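Side-chain contacts in fructose-1,6-bisphosphatase/inositol-1-monophosphatase (Thermotoga maritima, PDB 2P3N), which removes phosphate from fructose 1,6-bisphosphate, inositol 1-phosphate and several other phosphate esters with the help of magnesium: residues A128-G132 with E133-V137; M48-D51 with E52-F56. One frame throughout, in Å; residues are numbered along the deposited sequence.

Interaction 1 (A128-G132 with E133-V137); sequences AFFNG and ERIRV
R134 lays its CD over one face of the F129 ring, 3.4 Å from CD to the ring centroid and 18° off the normal, which makes this a CH-pi contact. The chain of R134 bends at chi2 (-48°) and again at chi3, and this fold brings NE to A128 O. Its CZ makes an off-centre cation-pi contact with the same ring, while NE donates almost straight (175°) to A128 O over 2.9 Å. I135 N reaches A128 O from the opposite face of the carbonyl plane, so two donors grip this oxygen. Replacing F129 with an alanine would probably leave R134 CD without the ring it lies on and cost the guanidinium its cation-pi partner, leaving it held mainly through NE.

I135 makes the tight apolar part of the contact: its CG2 meets F130 CB at 3.3 Å near the edge of the F130 ring, and its CG1 lies 3.6 Å from A128 CB. A128 and I135 are buried. By contrast, N131 and E133 are partly exposed and polar; N131 ND2 hydrogen-bonds to N117 O, and E133 OE1 forms a salt bridge with R12 of the second subunit.

The backbone is pinned by F130 N to E133 O and E133 N to F130 O, each 2.8 Å. Positive phi at N131 and G132 fits the type I' turn from F130 to E133, and at G132 a CB would collide with the carbonyl oxygen of N131. Together these features define a beta hairpin with a two-residue type I' loop, at the end of the seven-stranded mixed sheet of this chain.

Interaction 2 (M48-D51 with E52-F56); sequences MIVD and EIRKF
V50 and R54 lie side by side, one turn apart near the C-terminal end of helix 40-56, an amphipathic helix. R54 bends at chi2 (-88°), which lays its chain beside V50, and V50 CG1 sits over one face of the R54 guanidinium, 3.4 Å from NH1. Two i to i+4 backbone bonds are well formed: I53 N donates to I49 O at 3.1 Å, and R54 N donates to V50 O at 2.9 Å. Two others are weak: I49 O also takes a bond from E52 N, and D51 O receives K55 N with only 126° at the hydrogen.

On the apolar face I49 and I53 point the same way, with CG2 of I49 4.0 Å from CD1 of I53. These side chains pack on I78 of strand 74-79 and on residues of helix 2-21.

Outward, the charged groups rely on looser partners. K55 NZ is in a long salt bridge with E52 OE2, and R54 NH2 has a weak, long ion pair with E70. D51 OD1 and R54 NH1 are 5.6 Å apart, and one water bridges them, donating to OD1 at 3.1 Å and accepting from NH1 at 2.8 Å.

How the interactions relate
The two contacts hold different elements: interaction 1 joins strands 127-130 and 133-134 at one end of the seven-stranded mixed sheet, whereas interaction 2 runs along helix 40-56, which packs on that sheet's strands 61-64, 74-79 and 95-102. Their centres are 26 Å apart, and they do not touch. Both are partly buried, but their chemistry differs. The hairpin sets an arginine on an aromatic ring by CH-pi and cation-pi contacts and meets the second subunit; the helix has an aliphatic inner face and a water bridge outside, and no other chain of the tetramer touches it. I49's side chain is about 10 Å from the bound magnesium; interaction 1 is away from the annotated sites.

Interaction 1 (A128-G132 with E133-V137)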
loop_
_atom_site.group_PDB
_atom_site.type_symbol
_atom_site.label_atom_id
_atom_site.label_comp_id
_atom_site.label_asym_id
_atom_site.label_seq_id
_atom_site.Cartn_x
_atom_site.Cartn_y
_atom_site.Cartn_z
ATOM N N ALA A 128 6.020 -11.478 19.459
ATOM C CA ALA A 128 5.959 -10.297 18.615
ATOM C C ALA A 128 5.344 -10.543 17.230
ATOM O O ALA A 128 5.537 -11.599 16.626
ATOM C CB ALA A 128 7.357 -9.720 18.473
ATOM N N PHE A 129 4.604 -9.554 16.736
ATOM C CA PHE A 129 3.974 -9.646 15.429
ATOM C C PHE A 129 4.260 -8.438 14.547
ATOM O O PHE A 129 4.721 -7.401 14.998
ATOM C CB PHE A 129 2.452 -9.768 15.545
ATOM C CG PHE A 129 1.960 -11.055 16.162
ATOM C CD1 PHE A 129 2.161 -11.326 17.512
ATOM C CD2 PHE A 129 1.207 -11.952 15.408
ATOM C CE1 PHE A 129 1.608 -12.469 18.102
ATOM C CE2 PHE A 129 0.654 -13.092 15.990
ATOM C CZ PHE A 129 0.855 -13.346 17.342
ATOM N N PHE A 130 3.928 -8.604 13.274
ATOM C CA PHE A 130 4.095 -7.595 12.230
ATOM C C PHE A 130 2.853 -7.813 11.358
ATOM O O PHE A 130 2.716 -8.867 10.725
ATOM C CB PHE A 130 5.347 -7.911 11.412
ATOM C CG PHE A 130 5.833 -6.781 10.563
ATOM C CD1 PHE A 130 4.945 -5.931 9.923
ATOM C CD2 PHE A 130 7.196 -6.571 10.398
ATOM C CE1 PHE A 130 5.403 -4.883 9.135
ATOM C CE2 PHE A 130 7.665 -5.523 9.609
ATOM C CZ PHE A 130 6.763 -4.675 8.978
ATOM N N ASN A 131 1.948 -6.834 11.344
ATOM C CA ASN A 131 0.715 -6.914 10.558
ATOM C C ASN A 131 0.022 -8.273 10.620
ATOM O O ASN A 131 -0.578 -8.723 9.637
ATOM C CB ASN A 131 0.968 -6.547 9.091
ATOM C CG ASN A 131 1.323 -5.090 8.911
ATOM O OD1 ASN A 131 0.806 -4.225 9.608
ATOM N ND2 ASN A 131 2.198 -4.810 7.964
ATOM N N GLY A 132 0.114 -8.928 11.773
ATOM C CA GLY A 132 -0.553 -10.202 11.941
ATOM C C GLY A 132 0.322 -11.427 11.973
ATOM O O GLY A 132 -0.057 -12.440 12.545
ATOM N N GLU A 133 1.493 -11.357 11.360
ATOM C CA GLU A 133 2.363 -12.520 11.345
ATOM C C GLU A 133 3.502 -12.429 12.357
ATOM O O GLU A 133 3.944 -11.337 12.734
ATOM C CB GLU A 133 2.926 -12.740 9.938
ATOM C CG GLU A 133 3.867 -11.658 9.461
ATOM C CD GLU A 133 4.373 -11.927 8.065
ATOM O OE1 GLU A 133 3.538 -11.900 7.129
ATOM O OE2 GLU A 133 5.595 -12.172 7.913
ATOM N N ARG A 134 3.981 -13.592 12.784
ATOM C CA ARG A 134 5.055 -13.658 13.758
ATOM C C ARG A 134 6.381 -13.118 13.249
ATOM O O ARG A 134 6.731 -13.298 12.080
ATOM C CB ARG A 134 5.250 -15.109 14.222
ATOM C CG ARG A 134 4.051 -15.716 14.935
ATOM C CD ARG A 134 3.525 -14.763 15.993
ATOM N NE ARG A 134 4.590 -14.283 16.865
ATOM C CZ ARG A 134 5.140 -14.999 17.838
ATOM N NH1 ARG A 134 4.718 -16.233 18.078
ATOM N NH2 ARG A 134 6.130 -14.487 18.556
ATOM N N ILE A 135 7.103 -12.430 14.130
ATOM C CA ILE A 135 8.432 -11.923 13.809
ATOM C C ILE A 135 9.373 -12.360 14.939
ATOM O O ILE A 135 8.947 -12.541 16.088
ATOM C CB ILE A 135 8.491 -10.368 13.655
ATOM C CG1 ILE A 135 7.867 -9.676 14.862
ATOM C CG2 ILE A 135 7.823 -9.948 12.356
ATOM C CD1 ILE A 135 8.040 -8.157 14.845
ATOM N N ARG A 136 10.642 -12.559 14.594
ATOM C CA ARG A 136 11.676 -12.981 15.542
ATOM C C ARG A 136 12.970 -12.324 15.093
ATOM O O ARG A 136 13.271 -12.283 13.894
ATOM C CB ARG A 136 11.843 -14.502 15.515
ATOM C CG ARG A 136 10.587 -15.255 15.892
ATOM C CD ARG A 136 10.649 -16.710 15.460
ATOM N NE ARG A 136 9.308 -17.209 15.158
ATOM C CZ ARG A 136 8.571 -16.795 14.125
ATOM N NH1 ARG A 136 9.041 -15.876 13.280
ATOM N NH2 ARG A 136 7.353 -17.295 13.942
ATOM N N VAL A 137 13.742 -11.810 16.041
ATOM C CA VAL A 137 14.970 -11.141 15.649
ATOM C C VAL A 137 15.900 -12.069 14.838
ATOM O O VAL A 137 15.773 -13.297 14.892
ATOM C CB VAL A 137 15.689 -10.533 16.876
ATOM C CG1 VAL A 137 16.152 -11.630 17.816
ATOM C CG2 VAL A 137 16.832 -9.638 16.398
#

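Interaction 2 (M48-D51 with E52-F56)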
loop_
_atom_site.group_PDB
_atom_site.type_symbol
_atom_site.label_atom_id
_atom_site.label_comp_id
_atom_site.label_asym_id
_atom_site.label_seq_id
_atom_site.Cartn_x
_atom_site.Cartn_y
_atom_site.Cartn_z
ATOM N N MET A 48 -5.959 13.208 19.863
ATOM C CA MET A 48 -6.763 12.142 19.305
ATOM C C MET A 48 -6.562 10.853 20.113
ATOM O O MET A 48 -7.534 10.205 20.518
ATOM C CB MET A 48 -6.398 11.935 17.832
ATOM C CG MET A 48 -7.397 11.070 17.083
ATOM S SD MET A 48 -7.411 11.292 15.284
ATOM C CE MET A 48 -8.768 12.459 15.067
ATOM N N ILE A 49 -5.303 10.510 20.378
ATOM C CA ILE A 49 -4.984 9.297 21.125
ATOM C C ILE A 49 -5.396 9.376 22.602
ATOM O O ILE A 49 -6.185 8.558 23.081
ATOM C CB ILE A 49 -3.459 8.971 21.044
ATOM C CG1 ILE A 49 -3.040 8.713 19.592
ATOM C CG2 ILE A 49 -3.136 7.744 21.895
ATOM C CD1 ILE A 49 -1.524 8.571 19.402
ATOM N N VAL A 50 -4.849 10.363 23.307
ATOM C CA VAL A 50 -5.119 10.576 24.726
ATOM C C VAL A 50 -6.595 10.585 25.066
ATOM O O VAL A 50 -6.999 10.103 26.120
ATOM C CB VAL A 50 -4.538 11.906 25.194
ATOM C CG1 VAL A 50 -5.113 12.264 26.561
ATOM C CG2 VAL A 50 -3.013 11.817 25.239
ATOM N N ASP A 51 -7.390 11.163 24.177
ATOM C CA ASP A 51 -8.827 11.236 24.372
ATOM C C ASP A 51 -9.501 9.872 24.345
ATOM O O ASP A 51 -10.439 9.631 25.109
ATOM C CB ASP A 51 -9.449 12.117 23.298
ATOM C CG ASP A 51 -9.270 13.580 23.581
ATOM O OD1 ASP A 51 -8.480 13.906 24.495
ATOM O OD2 ASP A 51 -9.916 14.400 22.889
ATOM N N GLU A 52 -9.048 8.987 23.460
ATOM C CA GLU A 52 -9.649 7.657 23.377
ATOM C C GLU A 52 -9.256 6.805 24.568
ATOM O O GLU A 52 -10.059 6.002 25.063
ATOM C CB GLU A 52 -9.239 6.949 22.085
ATOM C CG GLU A 52 -10.105 7.301 20.888
ATOM C CD GLU A 52 -11.504 6.732 20.988
ATOM O OE1 GLU A 52 -11.684 5.516 20.758
ATOM O OE2 GLU A 52 -12.424 7.511 21.308
ATOM N N ILE A 53 -8.017 6.963 25.018
ATOM C CA ILE A 53 -7.560 6.215 26.164
ATOM C C ILE A 53 -8.350 6.715 27.370
ATOM O O ILE A 53 -8.968 5.925 28.088
ATOM C CB ILE A 53 -6.058 6.410 26.383
ATOM C CG1 ILE A 53 -5.283 5.755 25.238
ATOM C CG2 ILE A 53 -5.652 5.790 27.692
ATOM C CD1 ILE A 53 -3.786 5.873 25.367
ATOM N N ARG A 54 -8.357 8.032 27.568
ATOM C CA ARG A 54 -9.085 8.642 28.684
ATOM C C ARG A 54 -10.552 8.206 28.698
ATOM O O ARG A 54 -11.199 8.157 29.751
ATOM C CB ARG A 54 -9.009 10.172 28.598
ATOM C CG ARG A 54 -7.640 10.772 28.925
ATOM C CD ARG A 54 -7.476 11.039 30.422
ATOM N NE ARG A 54 -6.138 11.506 30.799
ATOM C CZ ARG A 54 -5.581 12.645 30.393
ATOM N NH1 ARG A 54 -6.234 13.464 29.579
ATOM N NH2 ARG A 54 -4.365 12.969 30.813
ATOM N N LYS A 55 -11.065 7.878 27.521
ATOM C CA LYS A 55 -12.450 7.471 27.381
ATOM C C LYS A 55 -12.702 6.029 27.790
ATOM O O LYS A 55 -13.669 5.745 28.498
ATOM C CB LYS A 55 -12.891 7.687 25.939
ATOM C CG LYS A 55 -14.270 7.180 25.618
ATOM C CD LYS A 55 -14.614 7.523 24.180
ATOM C CE LYS A 55 -15.989 7.032 23.776
ATOM N NZ LYS A 55 -16.208 7.291 22.316
ATOM N N PHE A 56 -11.833 5.122 27.351
ATOM C CA PHE A 56 -12.003 3.703 27.663
ATOM C C PHE A 56 -11.221 3.224 28.874
ATOM O O PHE A 56 -11.471 2.140 29.401
ATOM C CB PHE A 56 -11.643 2.840 26.448
ATOM C CG PHE A 56 -12.605 2.976 25.310
ATOM C CD1 PHE A 56 -12.473 4.011 24.385
ATOM C CD2 PHE A 56 -13.690 2.113 25.196
ATOM C CE1 PHE A 56 -13.414 4.184 23.366
ATOM C CE2 PHE A 56 -14.636 2.277 24.181
ATOM C CZ PHE A 56 -14.497 3.312 23.269
HETATM O O HOH W 1 -8.163 13.569 27.520
#